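Local coordinates for D-isomer specific 2-hydroxyacid dehydrogenase family protein (Aeromonas salmonicida subsp. salmonicida, PDB 3HG7) that probably binds NAD and acts as an oxidoreductase of the D-isomer specific 2-hydroxyacid dehydrogenase family, at residues R6-L11 with L30-A35; I50-P55 with W70-Y75; G109-L114 with G223-N228; F217-P222 with T246-M251. The protein carries 1 engineered substitution. One frame throughout, in Å; residues are numbered along the deposited sequence.

Four contacts illustrate how chemistry follows position in a two-sheet dehydrogenase. Contacts 1 and 2 belong to one five-stranded parallel sheet and touch where strands 6-11 and 50-53 are neighbours, where Leu9 and Leu11 probably hydrogen-bond through their backbones to Ile50 and Met52. Contact 1 reaches an outermost strand and is partly buried; contact 2 is more deeply covered and, unlike contact 1, uses aromatic rings. Contacts 3 and 4 lie on the other side of the chain's centre, in the probable NAD-binding, Rossmann-type part of the chain. Contact 3 is apolar and buried, helix against sheet, while contact 4 pairs two partly exposed loops without a clear hydrogen bond. They meet around Ala224, Gly250 and Met251.

Contact 1: R6-L11 with L30-A35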
loop_
_atom_site.group_PDB
_atom_site.type_symbol
_atom_site.label_atom_id
_atom_site.label_comp_id
_atom_site.label_asym_id
_atom_site.label_seq_id
_atom_site.Cartn_x
_atom_site.Cartn_y
_atom_site.Cartn_z
ATOM N N ARG A 6 -20.521 -3.629 25.485
ATOM C CA ARG A 6 -19.360 -2.902 24.982
ATOM C C ARG A 6 -19.818 -1.817 24.029
ATOM O O ARG A 6 -20.918 -1.891 23.473
ATOM C CB ARG A 6 -18.355 -3.812 24.263
ATOM C CG ARG A 6 -17.557 -4.733 25.211
ATOM C CD ARG A 6 -16.545 -5.535 24.417
ATOM N NE ARG A 6 -15.859 -6.554 25.226
ATOM C CZ ARG A 6 -16.271 -7.808 25.375
ATOM N NH1 ARG A 6 -15.539 -8.672 26.073
ATOM N NH2 ARG A 6 -17.407 -8.215 24.827
ATOM N N THR A 7 -18.950 -0.828 23.843
ATOM C CA THR A 7 -19.185 0.288 22.920
ATOM C C THR A 7 -18.096 0.321 21.856
ATOM O O THR A 7 -16.924 0.248 22.192
ATOM C CB THR A 7 -19.193 1.608 23.691
ATOM O OG1 THR A 7 -20.333 1.634 24.575
ATOM C CG2 THR A 7 -19.304 2.831 22.718
ATOM N N LEU A 8 -18.510 0.389 20.598
ATOM C CA LEU A 8 -17.617 0.585 19.458
ATOM C C LEU A 8 -17.788 2.042 19.024
ATOM O O LEU A 8 -18.918 2.512 18.892
ATOM C CB LEU A 8 -18.033 -0.302 18.295
ATOM C CG LEU A 8 -17.459 0.033 16.899
ATOM C CD1 LEU A 8 -15.922 -0.091 16.871
ATOM C CD2 LEU A 8 -18.081 -0.895 15.872
ATOM N N LEU A 9 -16.678 2.740 18.803
ATOM C CA LEU A 9 -16.749 4.079 18.200
ATOM C C LEU A 9 -16.180 4.029 16.784
ATOM O O LEU A 9 -15.069 3.549 16.611
ATOM C CB LEU A 9 -15.986 5.118 19.037
ATOM C CG LEU A 9 -15.963 6.565 18.464
ATOM C CD1 LEU A 9 -17.376 7.136 18.369
ATOM C CD2 LEU A 9 -15.127 7.476 19.394
ATOM N N LEU A 10 -16.932 4.579 15.808
ATOM C CA LEU A 10 -16.511 4.649 14.402
ATOM C C LEU A 10 -15.971 6.052 14.158
ATOM O O LEU A 10 -16.678 7.022 14.402
ATOM C CB LEU A 10 -17.715 4.416 13.480
ATOM C CG LEU A 10 -18.350 3.024 13.631
ATOM C CD1 LEU A 10 -19.554 2.932 12.757
ATOM C CD2 LEU A 10 -17.316 1.973 13.203
ATOM N N LEU A 11 -14.704 6.127 13.767
ATOM C CA LEU A 11 -14.001 7.386 13.528
ATOM C C LEU A 11 -13.261 7.257 12.168
ATOM O O LEU A 11 -12.002 7.335 12.077
ATOM C CB LEU A 11 -13.038 7.642 14.670
ATOM C CG LEU A 11 -12.163 8.880 14.702
ATOM C CD1 LEU A 11 -13.024 10.126 14.734
ATOM C CD2 LEU A 11 -11.307 8.797 15.958
ATOM N N LEU A 30 -23.327 -4.908 21.686
ATOM C CA LEU A 30 -22.389 -3.903 21.180
ATOM C C LEU A 30 -23.107 -2.623 20.795
ATOM O O LEU A 30 -23.881 -2.626 19.851
ATOM C CB LEU A 30 -21.615 -4.424 19.974
ATOM C CG LEU A 30 -20.545 -3.477 19.415
ATOM C CD1 LEU A 30 -19.435 -3.238 20.442
ATOM C CD2 LEU A 30 -19.965 -3.988 18.109
ATOM N N ARG A 31 -22.857 -1.546 21.533
ATOM C CA ARG A 31 -23.400 -0.221 21.153
ATOM C C ARG A 31 -22.452 0.394 20.115
ATOM O O ARG A 31 -21.250 0.493 20.369
ATOM C CB ARG A 31 -23.509 0.695 22.369
ATOM C CG ARG A 31 -24.093 2.073 22.059
ATOM C CD ARG A 31 -24.233 2.971 23.297
ATOM N NE ARG A 31 -22.988 3.142 24.054
ATOM C CZ ARG A 31 -22.659 4.242 24.732
ATOM N NH1 ARG A 31 -23.468 5.308 24.731
ATOM N NH2 ARG A 31 -21.511 4.294 25.397
ATOM N N ILE A 32 -22.999 0.831 18.984
ATOM C CA ILE A 32 -22.202 1.382 17.884
ATOM C C ILE A 32 -22.406 2.884 17.830
ATOM O O ILE A 32 -23.533 3.365 17.638
ATOM C CB ILE A 32 -22.556 0.730 16.531
ATOM C CG1 ILE A 32 -22.220 -0.766 16.588
ATOM C CG2 ILE A 32 -21.832 1.432 15.381
ATOM C CD1 ILE A 32 -22.799 -1.576 15.425
ATOM N N LEU A 33 -21.327 3.616 18.062
ATOM C CA LEU A 33 -21.397 5.067 18.124
ATOM C C LEU A 33 -20.603 5.563 16.964
ATOM O O LEU A 33 -19.744 4.841 16.448
ATOM C CB LEU A 33 -20.788 5.604 19.418
ATOM C CG LEU A 33 -21.454 5.218 20.740
ATOM C CD1 LEU A 33 -20.791 6.002 21.886
ATOM C CD2 LEU A 33 -22.944 5.517 20.691
ATOM N N ARG A 34 -20.895 6.792 16.547
ATOM C CA ARG A 34 -20.225 7.304 15.378
ATOM C C ARG A 34 -19.815 8.750 15.634
ATOM O O ARG A 34 -20.598 9.535 16.187
ATOM C CB ARG A 34 -21.195 7.195 14.197
ATOM C CG ARG A 34 -20.823 7.927 12.973
ATOM C CD ARG A 34 -21.860 7.634 11.882
ATOM N NE ARG A 34 -21.746 8.561 10.783
ATOM C CZ ARG A 34 -22.586 8.637 9.753
ATOM N NH1 ARG A 34 -23.605 7.791 9.658
ATOM N NH2 ARG A 34 -22.373 9.534 8.794
ATOM N N ALA A 35 -18.607 9.120 15.215
ATOM C CA ALA A 35 -18.250 10.558 15.236
ATOM C C ALA A 35 -17.626 10.970 13.925
ATOM O O ALA A 35 -16.584 10.449 13.577
ATOM C CB ALA A 35 -17.315 10.851 16.403
#
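Arg31 and Thr7 are brought together by two torsions: CG of Arg31 stands anti to the backbone N (chi1 -179°), and a bend at chi3 (55°) swings NE round toward the threonine. The guanidinium then grips Thr7 OG1 side-on, with NE and NH2 both donating to that one oxygen, which lies in the plane of the group; NH2 is 3.0 Å from OG1. This pairing lies within a classical beta-alpha-beta unit, in which strand 6-11, helix 15-24 and strand 30-34 set two parallel strands edge to edge. The ladder itself runs through five backbone bonds, beginning with Arg31 N to Arg6 O at 2.8 Å and ending with Ala35 N to Leu10 O at 3.0 Å.

One face of the pair carries Leu8, Leu10, Leu30 and Ile32. Leu30 CD1 tucks against Leu8 CB at 3.9 Å, and Leu10 CD1 meets Ile32 CG2 at 3.8 Å; helices 15-24 and 286-301 pack here, through Leu22 on Leu8 and Ile32, and Tyr297 on Leu30. The other face carries Thr7, Leu9, Arg31 and Leu33. NH2 of Arg31 also forms a salt bridge with Glu47, so the bonds to Thr7 and Glu47 together would restrict rotation of the guanidinium. Leu33 completes the cluster: its CD1 lies over the centre of the guanidinium, 3.8 Å above the plane, and touches Thr7 CG2 at 3.6 Å.

Contact 2: I50-P55 with W70-Y75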
loop_
_atom_site.group_PDB
_atom_site.type_symbol
_atom_site.label_atom_id
_atom_site.label_comp_id
_atom_site.label_asym_id
_atom_site.label_seq_id
_atom_site.Cartn_x
_atom_site.Cartn_y
_atom_site.Cartn_z
ATOM N N ILE A 50 -14.010 -0.459 21.927
ATOM C CA ILE A 50 -13.478 -0.867 20.620
ATOM C C ILE A 50 -13.476 0.364 19.763
ATOM O O ILE A 50 -14.408 1.143 19.829
ATOM C CB ILE A 50 -14.373 -1.953 19.949
ATOM C CG1 ILE A 50 -14.507 -3.162 20.909
ATOM C CG2 ILE A 50 -13.718 -2.455 18.627
ATOM C CD1 ILE A 50 -15.370 -4.265 20.354
ATOM N N LEU A 51 -12.445 0.537 18.942
ATOM C CA LEU A 51 -12.426 1.673 18.015
ATOM C C LEU A 51 -12.143 1.160 16.584
ATOM O O LEU A 51 -11.271 0.297 16.381
ATOM C CB LEU A 51 -11.316 2.632 18.445
ATOM C CG LEU A 51 -11.142 3.903 17.609
ATOM C CD1 LEU A 51 -12.322 4.849 17.837
ATOM C CD2 LEU A 51 -9.822 4.574 17.989
ATOM N N MET A 52 -12.873 1.673 15.592
ATOM C CA MET A 52 -12.468 1.433 14.188
ATOM C C MET A 52 -12.289 2.799 13.529
ATOM O O MET A 52 -13.230 3.602 13.536
ATOM C CB MET A 52 -13.510 0.624 13.428
ATOM C CG MET A 52 -13.110 0.393 11.929
ATOM S SD MET A 52 -13.448 -1.229 11.140
ATOM C CE MET A 52 -15.216 -1.175 11.281
ATOM N N ALA A 53 -11.096 3.058 13.004
ATOM C CA ALA A 53 -10.714 4.432 12.606
ATOM C C ALA A 53 -9.525 4.420 11.699
ATOM O O ALA A 53 -8.805 3.424 11.618
ATOM C CB ALA A 53 -10.349 5.258 13.843
ATOM N N GLU A 54 -9.309 5.545 11.011
ATOM C CA GLU A 54 -8.025 5.750 10.341
ATOM C C GLU A 54 -7.089 6.165 11.453
ATOM O O GLU A 54 -7.493 6.923 12.356
ATOM C CB GLU A 54 -8.129 6.844 9.267
ATOM C CG GLU A 54 -8.699 6.338 7.965
ATOM C CD GLU A 54 -10.212 6.325 7.969
ATOM O OE1 GLU A 54 -10.799 7.425 7.994
ATOM O OE2 GLU A 54 -10.814 5.232 7.851
ATOM N N PRO A 55 -5.842 5.646 11.437
ATOM C CA PRO A 55 -4.844 6.045 12.451
ATOM C C PRO A 55 -4.713 7.540 12.682
ATOM O O PRO A 55 -4.723 7.962 13.840
ATOM C CB PRO A 55 -3.549 5.494 11.877
ATOM C CG PRO A 55 -3.996 4.244 11.207
ATOM C CD PRO A 55 -5.298 4.625 10.534
ATOM N N TRP A 70 -9.370 -2.646 22.173
ATOM C CA TRP A 70 -9.039 -3.050 20.793
ATOM C C TRP A 70 -9.385 -1.962 19.750
ATOM O O TRP A 70 -10.505 -1.449 19.676
ATOM C CB TRP A 70 -9.691 -4.386 20.447
ATOM C CG TRP A 70 -9.614 -4.755 19.011
ATOM C CD1 TRP A 70 -8.527 -4.649 18.173
ATOM C CD2 TRP A 70 -10.684 -5.260 18.219
ATOM N NE1 TRP A 70 -8.871 -5.060 16.921
ATOM C CE2 TRP A 70 -10.195 -5.425 16.916
ATOM C CE3 TRP A 70 -12.028 -5.558 18.485
ATOM C CZ2 TRP A 70 -11.001 -5.888 15.859
ATOM C CZ3 TRP A 70 -12.825 -6.026 17.448
ATOM C CH2 TRP A 70 -12.302 -6.197 16.148
ATOM N N PHE A 71 -8.375 -1.620 18.962
ATOM C CA PHE A 71 -8.486 -0.621 17.872
ATOM C C PHE A 71 -8.201 -1.364 16.575
ATOM O O PHE A 71 -7.106 -1.889 16.362
ATOM C CB PHE A 71 -7.425 0.453 18.122
ATOM C CG PHE A 71 -7.359 1.560 17.089
ATOM C CD1 PHE A 71 -8.140 1.560 15.950
ATOM C CD2 PHE A 71 -6.419 2.563 17.256
ATOM C CE1 PHE A 71 -8.006 2.601 14.968
ATOM C CE2 PHE A 71 -6.283 3.587 16.306
ATOM C CZ PHE A 71 -7.082 3.579 15.160
ATOM N N GLN A 72 -9.216 -1.448 15.734
ATOM C CA GLN A 72 -9.071 -1.943 14.370
ATOM C C GLN A 72 -8.828 -0.736 13.457
ATOM O O GLN A 72 -9.750 0.088 13.251
ATOM C CB GLN A 72 -10.335 -2.652 13.910
ATOM C CG GLN A 72 -10.299 -3.103 12.420
ATOM C CD GLN A 72 -9.271 -4.179 12.172
ATOM O OE1 GLN A 72 -9.307 -5.263 12.796
ATOM N NE2 GLN A 72 -8.325 -3.894 11.266
ATOM N N SER A 73 -7.605 -0.632 12.949
ATOM C CA SER A 73 -7.267 0.367 11.907
ATOM C C SER A 73 -7.922 -0.000 10.574
ATOM O O SER A 73 -8.037 -1.168 10.231
ATOM C CB SER A 73 -5.751 0.495 11.721
ATOM O OG SER A 73 -5.447 1.299 10.570
ATOM N N THR A 74 -8.367 1.007 9.821
ATOM C CA THR A 74 -8.978 0.757 8.510
ATOM C C THR A 74 -7.900 0.777 7.456
ATOM O O THR A 74 -8.161 0.518 6.275
ATOM C CB THR A 74 -10.021 1.888 8.138
ATOM O OG1 THR A 74 -9.388 3.169 8.250
ATOM C CG2 THR A 74 -11.198 1.847 9.047
ATOM N N TYR A 75 -6.684 1.096 7.869
ATOM C CA TYR A 75 -5.561 1.185 6.938
ATOM C C TYR A 75 -4.525 0.134 7.270
ATOM O O TYR A 75 -4.351 -0.296 8.427
ATOM C CB TYR A 75 -4.863 2.543 7.053
ATOM C CG TYR A 75 -5.532 3.714 6.428
ATOM C CD1 TYR A 75 -6.626 3.555 5.583
ATOM C CD2 TYR A 75 -5.040 5.007 6.654
ATOM C CE1 TYR A 75 -7.219 4.661 4.964
ATOM C CE2 TYR A 75 -5.633 6.112 6.042
ATOM C CZ TYR A 75 -6.716 5.922 5.205
ATOM O OH TYR A 75 -7.313 6.983 4.577
#
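Glu54 OE2 is gripped twice, by Thr74 OG1 at a short 2.5 Å and by Ser12 OG, while OE1 takes the backbone N of Gln13. The threonine hydroxyl donates to the anti lone pair of OE2, the one turned away from OE1. Three donors thus hold this buried carboxylate; the residue itself occupies the N-cap position before helix 55-58. Glu54 CG passes over one face of the Tyr75 ring, 3.4 Å above its plane and offset toward the rim, a CH-pi contact.

Next to this cluster along the strands, the two segments form a parallel ladder, from Leu51 N to Trp70 O through Thr74 N to Ala53 O. Leu51 CD2 sits over the centre of the Phe71 ring, 3.8 Å from its centroid, whereas Ala53 O lies at the ring edge, 3.5 Å from Phe71 CE1. On the other face Ile50 CG2 approaches Trp70 CE3 to 3.5 Å.

The pair belongs to the beta-alpha-beta unit of strand 50-53, helix 55-58 and strand 70-73. Strands 6-11 and 91-93 extend the sheet beyond it, helix 286-301 packs on Ile50 and Trp70, and Ala58 of helix 55-58 meets Leu51 and Phe71.

Contact 3: G109-L114 with G223-N228; sequences GHLLSL and GAILFN
Helix segment 109-114 runs nearly antiparallel to strand segment 225-228, at 155° between their directions, with the two axes 10.6 Å apart at closest approach; Leu111 and Ile225 are the pair whose CA atoms come nearest. The arrangement is the alpha/beta layering of a Rossmann-type domain, a helix laid on a parallel sheet, and no hydrogen bond joins the two segments. The interface is instead built from side chains of alternate strand residues, Ile225 and Phe227, directed at the helix.

Ile225 is met by two leucines three residues apart, nearly one helical turn. Its CD1 touches Leu111 CD1 at 3.8 Å, the side chains crossing at a slant, while its CG2 meets Leu114 CD1 at 3.7 Å, where the two side chains reach toward each other tip to tip. The first torsions set the two CG atoms differently, that of Leu114 anti to the carbonyl carbon (chi1 -73°) and that of Leu111 anti to the backbone N (chi1 174°), and the CD1 atoms make the contact.

Beside these contacts, Val197 of strand 197-200 touches both Leu111 and Phe227, and Val253 of strand 251-254 lies against His110 and Phe227, so the neighbouring strands also pack against the helix. Phe227 presents its edge to the helix backbone: CE1 comes within 3.6 Å of His110 CB, and Leu111 N lies near the plane of the ring, 3.9 Å from CZ.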
loop_
_atom_site.group_PDB
_atom_site.type_symbol
_atom_site.label_atom_id
_atom_site.label_comp_id
_atom_site.label_asym_id
_atom_site.label_seq_id
_atom_site.Cartn_x
_atom_site.Cartn_y
_atom_site.Cartn_z
ATOM N N GLY A 109 -2.564 -1.651 -14.957
ATOM C CA GLY A 109 -3.163 -0.499 -15.621
ATOM C C GLY A 109 -2.081 0.522 -15.971
ATOM O O GLY A 109 -1.997 1.005 -17.110
ATOM N N HIS A 110 -1.225 0.821 -15.006
ATOM C CA HIS A 110 -0.164 1.800 -15.232
ATOM C C HIS A 110 0.862 1.247 -16.226
ATOM O O HIS A 110 1.369 1.959 -17.087
ATOM C CB HIS A 110 0.518 2.195 -13.941
ATOM C CG HIS A 110 -0.203 3.293 -13.215
ATOM N ND1 HIS A 110 -0.051 4.617 -13.553
ATOM C CD2 HIS A 110 -1.086 3.263 -12.192
ATOM C CE1 HIS A 110 -0.801 5.364 -12.760
ATOM N NE2 HIS A 110 -1.459 4.568 -11.939
ATOM N N LEU A 111 1.148 -0.034 -16.096
ATOM C CA LEU A 111 2.136 -0.648 -16.946
ATOM C C LEU A 111 1.648 -0.661 -18.396
ATOM O O LEU A 111 2.389 -0.292 -19.311
ATOM C CB LEU A 111 2.445 -2.069 -16.472
ATOM C CG LEU A 111 3.370 -2.895 -17.370
ATOM C CD1 LEU A 111 4.720 -2.234 -17.447
ATOM C CD2 LEU A 111 3.479 -4.406 -16.946
ATOM N N LEU A 112 0.402 -1.068 -18.606
ATOM C CA LEU A 112 -0.094 -1.144 -19.978
ATOM C C LEU A 112 -0.314 0.275 -20.498
ATOM O O LEU A 112 -0.103 0.507 -21.676
ATOM C CB LEU A 112 -1.358 -1.980 -20.042
ATOM C CG LEU A 112 -1.068 -3.452 -19.728
ATOM C CD1 LEU A 112 -2.335 -4.223 -19.411
ATOM C CD2 LEU A 112 -0.329 -4.023 -20.995
ATOM N N SER A 113 -0.699 1.224 -19.620
ATOM C CA SER A 113 -0.791 2.619 -20.060
ATOM C C SER A 113 0.515 3.081 -20.713
ATOM O O SER A 113 0.505 3.673 -21.795
ATOM C CB SER A 113 -1.224 3.559 -18.928
ATOM O OG SER A 113 -1.266 4.898 -19.417
ATOM N N LEU A 114 1.619 2.788 -20.038
ATOM C CA LEU A 114 2.958 3.118 -20.496
ATOM C C LEU A 114 3.368 2.366 -21.759
ATOM O O LEU A 114 3.851 2.942 -22.741
ATOM C CB LEU A 114 3.967 2.783 -19.400
ATOM C CG LEU A 114 3.941 3.735 -18.206
ATOM C CD1 LEU A 114 4.815 3.116 -17.138
ATOM C CD2 LEU A 114 4.389 5.160 -18.613
ATOM N N GLY A 223 15.427 1.086 -20.044
ATOM C CA GLY A 223 13.991 1.183 -20.309
ATOM C C GLY A 223 13.135 0.527 -19.241
ATOM O O GLY A 223 11.962 0.236 -19.470
ATOM N N ALA A 224 13.712 0.307 -18.069
ATOM C CA ALA A 224 12.998 -0.344 -16.985
ATOM C C ALA A 224 11.983 0.612 -16.386
ATOM O O ALA A 224 12.183 1.819 -16.387
ATOM C CB ALA A 224 13.945 -0.793 -15.906
ATOM N N ILE A 225 10.908 0.039 -15.873
ATOM C CA ILE A 225 9.846 0.815 -15.255
ATOM C C ILE A 225 9.871 0.355 -13.818
ATOM O O ILE A 225 9.771 -0.836 -13.545
ATOM C CB ILE A 225 8.472 0.517 -15.903
ATOM C CG1 ILE A 225 8.516 0.913 -17.387
ATOM C CG2 ILE A 225 7.344 1.270 -15.160
ATOM C CD1 ILE A 225 7.403 0.336 -18.251
ATOM N N LEU A 226 10.006 1.302 -12.907
ATOM C CA LEU A 226 9.996 1.011 -11.474
ATOM C C LEU A 226 8.732 1.511 -10.806
ATOM O O LEU A 226 8.439 2.684 -10.926
ATOM C CB LEU A 226 11.185 1.701 -10.802
ATOM C CG LEU A 226 11.233 1.675 -9.264
ATOM C CD1 LEU A 226 11.320 0.248 -8.736
ATOM C CD2 LEU A 226 12.400 2.500 -8.762
ATOM N N PHE A 227 8.022 0.624 -10.099
ATOM C CA PHE A 227 6.863 0.995 -9.254
ATOM C C PHE A 227 7.263 0.974 -7.795
ATOM O O PHE A 227 7.874 -0.006 -7.328
ATOM C CB PHE A 227 5.735 -0.027 -9.375
ATOM C CG PHE A 227 4.999 0.008 -10.690
ATOM C CD1 PHE A 227 3.713 0.505 -10.748
ATOM C CD2 PHE A 227 5.577 -0.514 -11.850
ATOM C CE1 PHE A 227 3.012 0.540 -11.968
ATOM C CE2 PHE A 227 4.899 -0.492 -13.063
ATOM C CZ PHE A 227 3.603 0.023 -13.118
ATOM N N ASN A 228 6.852 2.000 -7.056
ATOM C CA ASN A 228 6.922 1.908 -5.613
ATOM C C ASN A 228 5.565 2.100 -4.996
ATOM O O ASN A 228 4.998 3.195 -5.058
ATOM C CB ASN A 228 7.878 2.911 -4.997
ATOM C CG ASN A 228 8.096 2.642 -3.483
ATOM O OD1 ASN A 228 7.791 1.552 -2.979
ATOM N ND2 ASN A 228 8.597 3.630 -2.775
#

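Contact 4: F217-P222 with T246-M251; sequences FEHCKP and TGKLGM
Two carbonyl oxygens face each other where Lys248 meets the 217-222 loop: Lys248 O lies 3.1 Å from Lys221 O, acceptor against acceptor. Glu218 O also comes close to Lys248 O, though its place in the model is less certain. No clear hydrogen bond crosses between the two loops. Their contact is made chiefly by the side chain of Lys248, which folds over the opposing loop with bends at chi2 (59°) and chi3 (91°).

CG of Lys248 passes near Glu218 O, and the chain then runs on toward His219. There the amine NZ stands 3.1 Å from His219 NE2, with CE 3.7 Å from the same nitrogen, the two side chains meeting at an oblique angle. Deeper in, Leu249 CD2 touches Glu218 OE1 at 4.0 Å, and both residues rest on Leu240 of helix 237-245. Pro222 borders 247-250, its CA 3.9 Å from Gly247 O.

These loops lead into strands 225-228 and 251-254 of the Rossmann-type sheet, and Lys221 NZ turns elsewhere, to a salt bridge with Asp196. The facing acceptors give no attraction of their own, and with no clear hydrogen bond from one loop to the other, cohesion here probably rests mainly on apolar and van der Waals contact.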
loop_
_atom_site.group_PDB
_atom_site.type_symbol
_atom_site.label_atom_id
_atom_site.label_comp_id
_atom_site.label_asym_id
_atom_site.label_seq_id
_atom_site.Cartn_x
_atom_site.Cartn_y
_atom_site.Cartn_z
ATOM N N PHE A 217 22.538 1.421 -7.281
ATOM C CA PHE A 217 21.365 0.648 -7.666
ATOM C C PHE A 217 20.789 1.067 -9.013
ATOM O O PHE A 217 20.550 0.227 -9.883
ATOM C CB PHE A 217 20.293 0.791 -6.597
ATOM C CG PHE A 217 20.128 -0.421 -5.743
ATOM C CD1 PHE A 217 19.066 -1.288 -5.953
ATOM C CD2 PHE A 217 21.018 -0.699 -4.711
ATOM C CE1 PHE A 217 18.893 -2.419 -5.151
ATOM C CE2 PHE A 217 20.851 -1.835 -3.901
ATOM C CZ PHE A 217 19.789 -2.689 -4.127
ATOM N N GLU A 218 20.569 2.369 -9.174
ATOM C CA GLU A 218 19.920 2.896 -10.371
ATOM C C GLU A 218 20.710 2.524 -11.623
ATOM O O GLU A 218 20.168 2.514 -12.732
ATOM C CB GLU A 218 19.694 4.411 -10.263
ATOM C CG GLU A 218 18.791 4.856 -9.082
ATOM C CD GLU A 218 17.337 4.395 -9.186
ATOM O OE1 GLU A 218 17.040 3.521 -10.032
ATOM O OE2 GLU A 218 16.486 4.901 -8.407
ATOM N N HIS A 219 21.986 2.191 -11.438
ATOM C CA HIS A 219 22.761 1.571 -12.502
ATOM C C HIS A 219 22.148 0.206 -12.802
ATOM O O HIS A 219 22.729 -0.837 -12.513
ATOM C CB HIS A 219 24.245 1.497 -12.143
ATOM C CG HIS A 219 24.968 2.793 -12.335
ATOM N ND1 HIS A 219 25.225 3.667 -11.299
ATOM C CD2 HIS A 219 25.472 3.375 -13.450
ATOM C CE1 HIS A 219 25.865 4.724 -11.765
ATOM N NE2 HIS A 219 26.029 4.572 -13.068
ATOM N N CYS A 220 20.928 0.248 -13.348
ATOM C CA CYS A 220 20.230 -0.957 -13.785
ATOM C C CYS A 220 19.039 -0.801 -14.752
ATOM O O CYS A 220 17.876 -0.931 -14.350
ATOM C CB CYS A 220 19.820 -1.814 -12.599
ATOM S SG CYS A 220 19.527 -3.454 -13.174
ATOM N N LYS A 221 19.373 -0.506 -16.005
ATOM C CA LYS A 221 18.563 -0.776 -17.215
ATOM C C LYS A 221 17.826 0.428 -17.793
ATOM O O LYS A 221 16.991 1.037 -17.114
ATOM C CB LYS A 221 17.639 -2.002 -17.090
ATOM C CG LYS A 221 17.840 -3.005 -18.233
ATOM C CD LYS A 221 16.694 -3.994 -18.413
ATOM C CE LYS A 221 17.171 -5.220 -19.190
ATOM N NZ LYS A 221 16.135 -5.856 -20.064
ATOM N N PRO A 222 18.137 0.767 -19.059
ATOM C CA PRO A 222 17.684 1.968 -19.751
ATOM C C PRO A 222 16.171 2.163 -19.803
ATOM O O PRO A 222 15.700 3.285 -19.652
ATOM C CB PRO A 222 18.213 1.763 -21.180
ATOM C CG PRO A 222 18.469 0.273 -21.292
ATOM C CD PRO A 222 18.987 -0.056 -19.938
ATOM N N THR A 246 18.902 11.119 -16.473
ATOM C CA THR A 246 20.135 10.756 -17.186
ATOM C C THR A 246 20.061 9.376 -17.848
ATOM O O THR A 246 21.095 8.766 -18.155
ATOM C CB THR A 246 21.378 10.832 -16.248
ATOM O OG1 THR A 246 21.241 9.889 -15.173
ATOM C CG2 THR A 246 21.546 12.248 -15.674
ATOM N N GLY A 247 18.841 8.887 -18.057
ATOM C CA GLY A 247 18.617 7.632 -18.775
ATOM C C GLY A 247 19.048 6.377 -18.039
ATOM O O GLY A 247 19.358 5.359 -18.665
ATOM N N LYS A 248 19.063 6.444 -16.712
ATOM C CA LYS A 248 19.454 5.305 -15.889
ATOM C C LYS A 248 18.277 4.358 -15.656
ATOM O O LYS A 248 18.463 3.170 -15.342
ATOM C CB LYS A 248 20.019 5.799 -14.555
ATOM C CG LYS A 248 21.283 5.076 -14.120
ATOM C CD LYS A 248 22.425 5.206 -15.140
ATOM C CE LYS A 248 23.309 6.419 -14.852
ATOM N NZ LYS A 248 24.702 6.224 -15.352
ATOM N N LEU A 249 17.073 4.909 -15.823
ATOM C CA LEU A 249 15.805 4.220 -15.595
ATOM C C LEU A 249 14.804 4.811 -16.577
ATOM O O LEU A 249 14.882 6.000 -16.903
ATOM C CB LEU A 249 15.329 4.447 -14.152
ATOM C CG LEU A 249 14.119 3.657 -13.653
ATOM C CD1 LEU A 249 14.392 2.163 -13.737
ATOM C CD2 LEU A 249 13.746 4.057 -12.240
ATOM N N GLY A 250 13.869 3.992 -17.062
ATOM C CA GLY A 250 12.977 4.441 -18.144
ATOM C C GLY A 250 11.862 5.317 -17.594
ATOM O O GLY A 250 11.614 6.441 -18.068
ATOM N N MET A 251 11.195 4.790 -16.583
ATOM C CA MET A 251 10.048 5.473 -16.000
ATOM C C MET A 251 9.946 5.077 -14.548
ATOM O O MET A 251 10.420 3.999 -14.161
ATOM C CB MET A 251 8.763 5.065 -16.736
ATOM C CG MET A 251 8.584 5.641 -18.168
ATOM S SD MET A 251 7.712 7.230 -18.274
ATOM C CE MET A 251 6.729 7.132 -16.774
#